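Local structure of AvrA (Salmonella typhimurium, 6BE0) at residues 99-104 with 165-170; 136-141 with 209-214; 108-113 with 130-135. The protein binds coenzyme A and inositol hexakisphosphate and probably transfers acetyl groups from acetyl-CoA to serine and threonine residues of target proteins. One frame throughout, in Å; residues are numbered along the deposited sequence.

Contact 1: 99-104 with 165-170; sequences SSIKET and EQLPDC
Lys102 reaches out from helix 94-106 and donates from NZ to Glu165 O at 2.7 Å, joining the helix to the loop that leads from helix 151-164 into edge strand 170-176 of the mixed sheet in this YopJ-family acetyltransferase fold. The bond is well directed: the C=O...NZ angle is 164°, so the ammonium sits nearly along the C=O axis. The lysine chain is straight as far as CE, and the bend at chi4 (81°) turns NZ onto the carbonyl. That carbonyl lies at the C-terminal end of helix 151-164, since Gln166, next in the chain, has positive phi; the positive charge there is probably favoured by the end of that helix.

The aliphatic part of Lys102 is used as well. Its CD lies 3.4 Å from Glu165 OE2, yet Lys102 NZ and Glu165 OE2 stay 5.0 Å apart, so the carboxylate may help electrostatically without a direct ion pair. Glu165 bends at chi2 (-68°), which brings its CD to within 4.1 Å of Ser99 CA. Leu167 splits its two branches: CD1 meets Lys102 CG at 3.8 Å, while CD2 meets Ile101 CG2, the two side chains crossing at about a right angle.

Farther out, Ile101 also rests on Phe130 and Val139 of the sheet. Within the helix, Ser100 O takes Thr104 N and, from the opposite face of its plane, Thr104 OG1 at 2.8 Å.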
# COMPACT_ATOMS: atom_id res chain seq x y z
N SER A 99 -2.29 18.36 5.86
CA SER A 99 -1.41 19.43 6.33
C SER A 99 0.05 19.07 6.05
O SER A 99 0.88 19.95 5.85
CB SER A 99 -1.62 19.68 7.82
OG SER A 99 -1.23 18.56 8.60
N SER A 100 0.35 17.77 6.02
CA SER A 100 1.68 17.30 5.65
C SER A 100 1.89 17.41 4.15
O SER A 100 3.00 17.67 3.68
CB SER A 100 1.91 15.86 6.11
OG SER A 100 2.03 15.77 7.51
N ILE A 101 0.82 17.20 3.38
CA ILE A 101 0.88 17.38 1.94
C ILE A 101 1.17 18.84 1.62
O ILE A 101 1.95 19.15 0.71
CB ILE A 101 -0.43 16.93 1.25
CG1 ILE A 101 -0.54 15.41 1.27
CG2 ILE A 101 -0.49 17.43 -0.20
CD1 ILE A 101 -1.89 14.86 0.86
N LYS A 102 0.56 19.75 2.38
CA LYS A 102 0.81 21.17 2.21
C LYS A 102 2.26 21.51 2.53
O LYS A 102 2.91 22.23 1.78
CB LYS A 102 -0.13 21.99 3.10
CG LYS A 102 -0.15 23.48 2.75
CD LYS A 102 -1.12 24.25 3.64
CE LYS A 102 -1.12 25.74 3.29
NZ LYS A 102 -1.98 26.08 2.11
N GLU A 103 2.76 20.98 3.64
CA GLU A 103 4.15 21.22 4.04
C GLU A 103 5.12 20.75 2.97
O GLU A 103 6.04 21.47 2.59
CB GLU A 103 4.47 20.51 5.36
CG GLU A 103 4.61 21.44 6.56
CD GLU A 103 5.64 22.53 6.34
OE1 GLU A 103 5.25 23.71 6.24
OE2 GLU A 103 6.85 22.20 6.28
N THR A 104 4.92 19.52 2.50
CA THR A 104 5.82 18.90 1.54
C THR A 104 5.90 19.71 0.25
O THR A 104 6.97 19.88 -0.33
CB THR A 104 5.38 17.46 1.23
OG1 THR A 104 5.37 16.69 2.44
CG2 THR A 104 6.32 16.80 0.23
N GLU A 165 -7.15 22.81 2.51
CA GLU A 165 -5.78 23.30 2.66
C GLU A 165 -5.46 24.32 1.57
O GLU A 165 -4.48 25.06 1.66
CB GLU A 165 -4.78 22.14 2.62
CG GLU A 165 -4.92 21.15 3.77
CD GLU A 165 -4.54 21.74 5.11
OE1 GLU A 165 -5.22 21.42 6.12
OE2 GLU A 165 -3.57 22.52 5.17
N GLN A 166 -6.31 24.35 0.54
CA GLN A 166 -6.19 25.29 -0.57
C GLN A 166 -4.80 25.29 -1.20
O GLN A 166 -4.04 26.25 -1.08
CB GLN A 166 -6.53 26.71 -0.10
CG GLN A 166 -7.98 26.87 0.33
CD GLN A 166 -8.43 28.31 0.35
OE1 GLN A 166 -9.16 28.76 -0.54
NE2 GLN A 166 -8.01 29.06 1.36
N LEU A 167 -4.48 24.19 -1.88
CA LEU A 167 -3.28 24.10 -2.69
C LEU A 167 -3.63 24.42 -4.14
O LEU A 167 -4.55 23.82 -4.70
CB LEU A 167 -2.66 22.70 -2.60
CG LEU A 167 -1.80 22.39 -1.37
CD1 LEU A 167 -2.58 22.56 -0.08
CD2 LEU A 167 -1.24 20.98 -1.48
N PRO A 168 -2.91 25.36 -4.76
CA PRO A 168 -3.24 25.67 -6.16
C PRO A 168 -2.89 24.51 -7.09
O PRO A 168 -1.90 23.81 -6.84
CB PRO A 168 -2.37 26.89 -6.46
CG PRO A 168 -1.21 26.75 -5.55
CD PRO A 168 -1.75 26.13 -4.29
N ASP A 169 -3.69 24.32 -8.14
CA ASP A 169 -3.45 23.27 -9.13
C ASP A 169 -3.14 21.93 -8.48
O ASP A 169 -2.18 21.25 -8.86
CB ASP A 169 -2.32 23.69 -10.06
CG ASP A 169 -2.65 24.93 -10.87
OD1 ASP A 169 -3.44 24.82 -11.83
OD2 ASP A 169 -2.13 26.02 -10.54
N CYS A 170 -3.96 21.55 -7.50
CA CYS A 170 -3.79 20.29 -6.77
C CYS A 170 -4.91 19.32 -7.15
O CYS A 170 -6.09 19.64 -7.01
CB CYS A 170 -3.79 20.55 -5.27
SG CYS A 170 -3.49 19.09 -4.25

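Contact 2: 136-141 with 209-214; sequences KTSVIL and EDNICE
Ser138 OG is held by two groups: Asn211 ND2 donates to it at 3.0 Å, and His208 ND1, one turn earlier in the same helix, forms a second hydrogen bond with it. The N-H...OG angle at Asn211 is 155°, and OG lies 16° out of the amide plane, a modest tilt. On the strand side, Ser138 carries OG anti to its backbone N (chi1 177°), turned to the helix. Asn211 ND2 has a further, weak hydrogen bond to Tyr171 O, which ties the amide to the edge strand as well.

Side chains alternate along strand 136-143: those of Lys136 and Ser138 point to helix 205-212, which packs on this face of the mixed sheet, whereas Thr137 and Val139 point away from it, toward the side where Ile101 lies on Val139. The helix stops here in a Schellman motif, with Glu214 at positive phi and a weak bond from Glu214 N to Asn211 O at 3.2 Å.

Ile140 CG1 passes 3.6 Å from the amide nitrogen ND2 of Asn211, the two side chains running in opposite directions. Apolar packing is left to Ile212, which uses both branches: CG1 lies 3.9 Å from Ser138 CB, and CG2 fits against the lysine stem, 3.5 Å from Lys136 CD and 3.7 Å from Lys136 CB. Beyond this the lysine chain leads away from the helix, while Ile212 CD1 approaches Lys136 O at 4.0 Å.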
# COMPACT_ATOMS: atom_id res chain seq x y z
N LYS A 136 1.77 21.45 -11.41
CA LYS A 136 0.59 20.94 -10.72
C LYS A 136 0.93 19.80 -9.76
O LYS A 136 1.88 19.05 -9.97
CB LYS A 136 -0.44 20.49 -11.76
CG LYS A 136 -0.38 21.31 -13.05
CD LYS A 136 -1.71 21.36 -13.79
CE LYS A 136 -1.55 21.97 -15.18
NZ LYS A 136 -0.90 23.31 -15.15
N THR A 137 0.14 19.69 -8.69
CA THR A 137 0.36 18.71 -7.64
C THR A 137 -0.59 17.53 -7.77
O THR A 137 -1.81 17.70 -7.86
CB THR A 137 0.19 19.35 -6.24
OG1 THR A 137 1.18 20.37 -6.05
CG2 THR A 137 0.33 18.31 -5.13
N SER A 138 -0.03 16.32 -7.78
CA SER A 138 -0.81 15.09 -7.87
C SER A 138 -0.78 14.32 -6.56
O SER A 138 0.29 14.06 -6.00
CB SER A 138 -0.29 14.21 -9.01
OG SER A 138 -1.00 12.98 -9.07
N VAL A 139 -1.96 13.96 -6.08
CA VAL A 139 -2.10 13.19 -4.85
C VAL A 139 -3.00 11.99 -5.11
O VAL A 139 -4.17 12.15 -5.45
CB VAL A 139 -2.69 14.04 -3.71
CG1 VAL A 139 -2.80 13.23 -2.42
CG2 VAL A 139 -1.85 15.29 -3.49
N ILE A 140 -2.45 10.78 -4.96
CA ILE A 140 -3.21 9.56 -5.21
C ILE A 140 -3.23 8.66 -3.99
O ILE A 140 -2.19 8.20 -3.52
CB ILE A 140 -2.65 8.78 -6.41
CG1 ILE A 140 -2.66 9.67 -7.66
CG2 ILE A 140 -3.47 7.51 -6.65
CD1 ILE A 140 -2.03 9.04 -8.89
N LEU A 141 -4.43 8.42 -3.48
CA LEU A 141 -4.63 7.53 -2.34
C LEU A 141 -4.89 6.11 -2.82
O LEU A 141 -5.84 5.87 -3.57
CB LEU A 141 -5.81 8.03 -1.49
CG LEU A 141 -6.26 7.14 -0.32
CD1 LEU A 141 -5.19 7.05 0.75
CD2 LEU A 141 -7.56 7.67 0.26
N GLU A 209 0.01 11.69 -14.42
CA GLU A 209 -0.21 12.61 -15.52
C GLU A 209 -1.70 12.71 -15.84
O GLU A 209 -2.24 13.80 -16.02
CB GLU A 209 0.57 12.15 -16.74
CG GLU A 209 0.64 13.16 -17.87
CD GLU A 209 1.63 12.76 -18.95
OE1 GLU A 209 2.16 11.63 -18.88
OE2 GLU A 209 1.89 13.58 -19.86
N ASP A 210 -2.37 11.56 -15.89
CA ASP A 210 -3.79 11.50 -16.18
C ASP A 210 -4.62 12.06 -15.03
O ASP A 210 -5.72 12.58 -15.24
CB ASP A 210 -4.22 10.07 -16.50
CG ASP A 210 -3.78 9.61 -17.88
OD1 ASP A 210 -3.46 10.48 -18.73
OD2 ASP A 210 -3.77 8.39 -18.13
N ASN A 211 -4.10 11.94 -13.81
CA ASN A 211 -4.75 12.54 -12.65
C ASN A 211 -4.76 14.06 -12.77
O ASN A 211 -5.77 14.71 -12.54
CB ASN A 211 -4.05 12.11 -11.36
CG ASN A 211 -4.76 12.62 -10.11
OD1 ASN A 211 -5.96 12.88 -10.13
ND2 ASN A 211 -4.00 12.77 -9.03
N ILE A 212 -3.60 14.61 -13.14
CA ILE A 212 -3.45 16.05 -13.31
C ILE A 212 -4.30 16.57 -14.46
O ILE A 212 -4.94 17.62 -14.34
CB ILE A 212 -1.97 16.42 -13.56
CG1 ILE A 212 -1.16 16.21 -12.28
CG2 ILE A 212 -1.84 17.87 -14.02
CD1 ILE A 212 0.34 16.38 -12.46
N CYS A 213 -4.30 15.84 -15.57
CA CYS A 213 -5.05 16.25 -16.75
C CYS A 213 -6.52 15.88 -16.63
O CYS A 213 -7.31 16.13 -17.54
CB CYS A 213 -4.45 15.62 -18.01
SG CYS A 213 -2.75 16.15 -18.36
N GLU A 214 -6.88 15.29 -15.49
CA GLU A 214 -8.26 14.91 -15.21
C GLU A 214 -8.78 13.94 -16.27
O GLU A 214 -9.87 14.13 -16.81
CB GLU A 214 -9.15 16.15 -15.11
CG GLU A 214 -8.58 17.24 -14.21
CD GLU A 214 -9.56 18.38 -13.99
OE1 GLU A 214 -10.63 18.14 -13.41
OE2 GLU A 214 -9.24 19.52 -14.40

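Contact 3: 108-113 with 130-135; sequences GVESAR and FRVMDG
Phe130 packs by one side against 109-112, beginning at CB, 3.2 Å from Ala112 O. Chi1 (173°) sets CG anti to the backbone N; beyond it CD2 lies 4.1 Å from Ala112 CB, and Val109 O lies in plane at the ring edge, 3.7 Å from CE2. Thr104 of helix 94-106 also packs on this ring.

The backbone shows an antiparallel beta hairpin. Ala112 and Phe130 form a hydrogen-bonded pair, with Ala112 N to Phe130 O at 3.1 Å and Phe130 N to Ala112 O at 2.8 Å; Val132 N donates to Glu110 O, and Ser111 faces Arg131 as the non-hydrogen-bonded pair between. Val132 CG2 lies 3.4 Å from Glu110 CG, the side chains crossing at about a right angle.

On the face of Ser111 and Arg131, a water accepts from Arg113 NH2 at 2.9 Å and from Arg131 NH2, in the plane of both guanidinium groups. Phe201 holds Arg131 through its carbonyl and a cation-pi contact, and Asp129 forms a salt bridge with Arg113. Arg113 NH2 and Arg131 NH2 are 4.8 Å apart, and the shared water, together with these partners, probably eases the repulsion between like charges.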
# COMPACT_ATOMS: atom_id res chain seq x y z
N GLY A 108 9.30 22.37 -1.37
CA GLY A 108 9.85 22.19 -2.71
C GLY A 108 10.06 20.73 -3.07
O GLY A 108 10.58 20.43 -4.14
N VAL A 109 9.67 19.83 -2.17
CA VAL A 109 9.75 18.40 -2.45
C VAL A 109 8.79 18.05 -3.57
O VAL A 109 7.69 18.60 -3.65
CB VAL A 109 9.44 17.56 -1.19
CG1 VAL A 109 9.45 16.07 -1.51
CG2 VAL A 109 10.44 17.88 -0.09
N GLU A 110 9.21 17.13 -4.43
CA GLU A 110 8.48 16.82 -5.66
C GLU A 110 8.04 15.36 -5.72
O GLU A 110 7.32 14.95 -6.62
CB GLU A 110 9.36 17.15 -6.87
CG GLU A 110 9.83 18.60 -6.90
CD GLU A 110 10.58 18.94 -8.17
OE1 GLU A 110 10.74 18.06 -9.03
OE2 GLU A 110 11.01 20.11 -8.30
N SER A 111 8.48 14.58 -4.73
CA SER A 111 8.18 13.16 -4.68
C SER A 111 8.19 12.68 -3.24
O SER A 111 9.21 12.74 -2.56
CB SER A 111 9.20 12.37 -5.51
OG SER A 111 9.01 10.98 -5.36
N ALA A 112 7.04 12.22 -2.77
CA ALA A 112 6.91 11.75 -1.39
C ALA A 112 5.76 10.77 -1.24
O ALA A 112 4.87 10.69 -2.09
CB ALA A 112 6.73 12.94 -0.45
N ARG A 113 5.79 10.01 -0.14
CA ARG A 113 4.73 9.06 0.16
C ARG A 113 4.28 9.21 1.61
O ARG A 113 5.03 9.68 2.46
CB ARG A 113 5.19 7.62 -0.09
CG ARG A 113 5.37 7.29 -1.56
CD ARG A 113 6.76 7.63 -2.04
NE ARG A 113 6.83 7.73 -3.49
CZ ARG A 113 7.90 8.15 -4.16
NH1 ARG A 113 9.00 8.51 -3.51
NH2 ARG A 113 7.87 8.21 -5.49
N PHE A 130 2.62 11.11 -3.66
CA PHE A 130 2.66 12.55 -3.88
C PHE A 130 3.69 12.88 -4.95
O PHE A 130 4.84 12.46 -4.87
CB PHE A 130 2.98 13.27 -2.56
CG PHE A 130 3.20 14.75 -2.71
CD1 PHE A 130 2.16 15.65 -2.53
CD2 PHE A 130 4.46 15.25 -3.00
CE1 PHE A 130 2.37 17.01 -2.65
CE2 PHE A 130 4.68 16.60 -3.13
CZ PHE A 130 3.63 17.49 -2.95
N ARG A 131 3.27 13.64 -5.96
CA ARG A 131 4.12 13.94 -7.11
C ARG A 131 3.76 15.30 -7.71
O ARG A 131 2.63 15.51 -8.13
CB ARG A 131 3.98 12.84 -8.17
CG ARG A 131 4.86 13.01 -9.41
CD ARG A 131 6.21 12.32 -9.24
NE ARG A 131 6.08 10.87 -9.12
CZ ARG A 131 6.11 10.01 -10.14
NH1 ARG A 131 6.26 10.45 -11.39
NH2 ARG A 131 5.99 8.71 -9.92
N VAL A 132 4.72 16.23 -7.73
CA VAL A 132 4.52 17.48 -8.45
C VAL A 132 5.08 17.30 -9.85
O VAL A 132 6.18 16.76 -10.03
CB VAL A 132 5.17 18.72 -7.74
CG1 VAL A 132 4.94 18.68 -6.24
CG2 VAL A 132 6.65 18.84 -8.05
N MET A 133 4.31 17.73 -10.83
CA MET A 133 4.61 17.48 -12.23
C MET A 133 4.22 18.72 -13.00
O MET A 133 3.09 19.20 -12.88
CB MET A 133 3.84 16.25 -12.70
CG MET A 133 4.30 15.66 -14.02
SD MET A 133 3.52 14.07 -14.34
CE MET A 133 4.45 13.02 -13.22
N ASP A 134 5.15 19.25 -13.79
CA ASP A 134 4.99 20.58 -14.37
C ASP A 134 4.85 21.57 -13.21
O ASP A 134 5.78 21.72 -12.42
CB ASP A 134 3.80 20.62 -15.33
CG ASP A 134 3.81 19.48 -16.33
OD1 ASP A 134 4.92 19.07 -16.75
OD2 ASP A 134 2.72 18.99 -16.70
N GLY A 135 3.70 22.22 -13.09
CA GLY A 135 3.44 23.11 -11.97
C GLY A 135 2.42 22.54 -11.00
O GLY A 135 2.22 23.07 -9.91
O HOH W 1 5.78 10.20 -6.43
O HOH W 2 5.80 7.33 -7.31

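The three contacts cluster at one part of the five-stranded mixed sheet, their centres about 10 to 13 Å apart. Contact 3 pairs strands 111-117 and 125-133, and contact 2 begins on the next strand, 136-143, where Ser138 N lies 2.8 Å from Arg131 O. Helix 94-106 of contact 1 covers the face carrying Phe130, Thr137 and Val139, whereas helix 205-212 of contact 2 covers the other, Ile212 touching Met133. Along the chain, contact 3 is nested inside the loop closed by contact 1; contact 2 follows contact 3 but interleaves with contact 1. Sequence-distant segments thus form a helix-sheet-helix layering, within the region matching the YopJ acetyltransferase family.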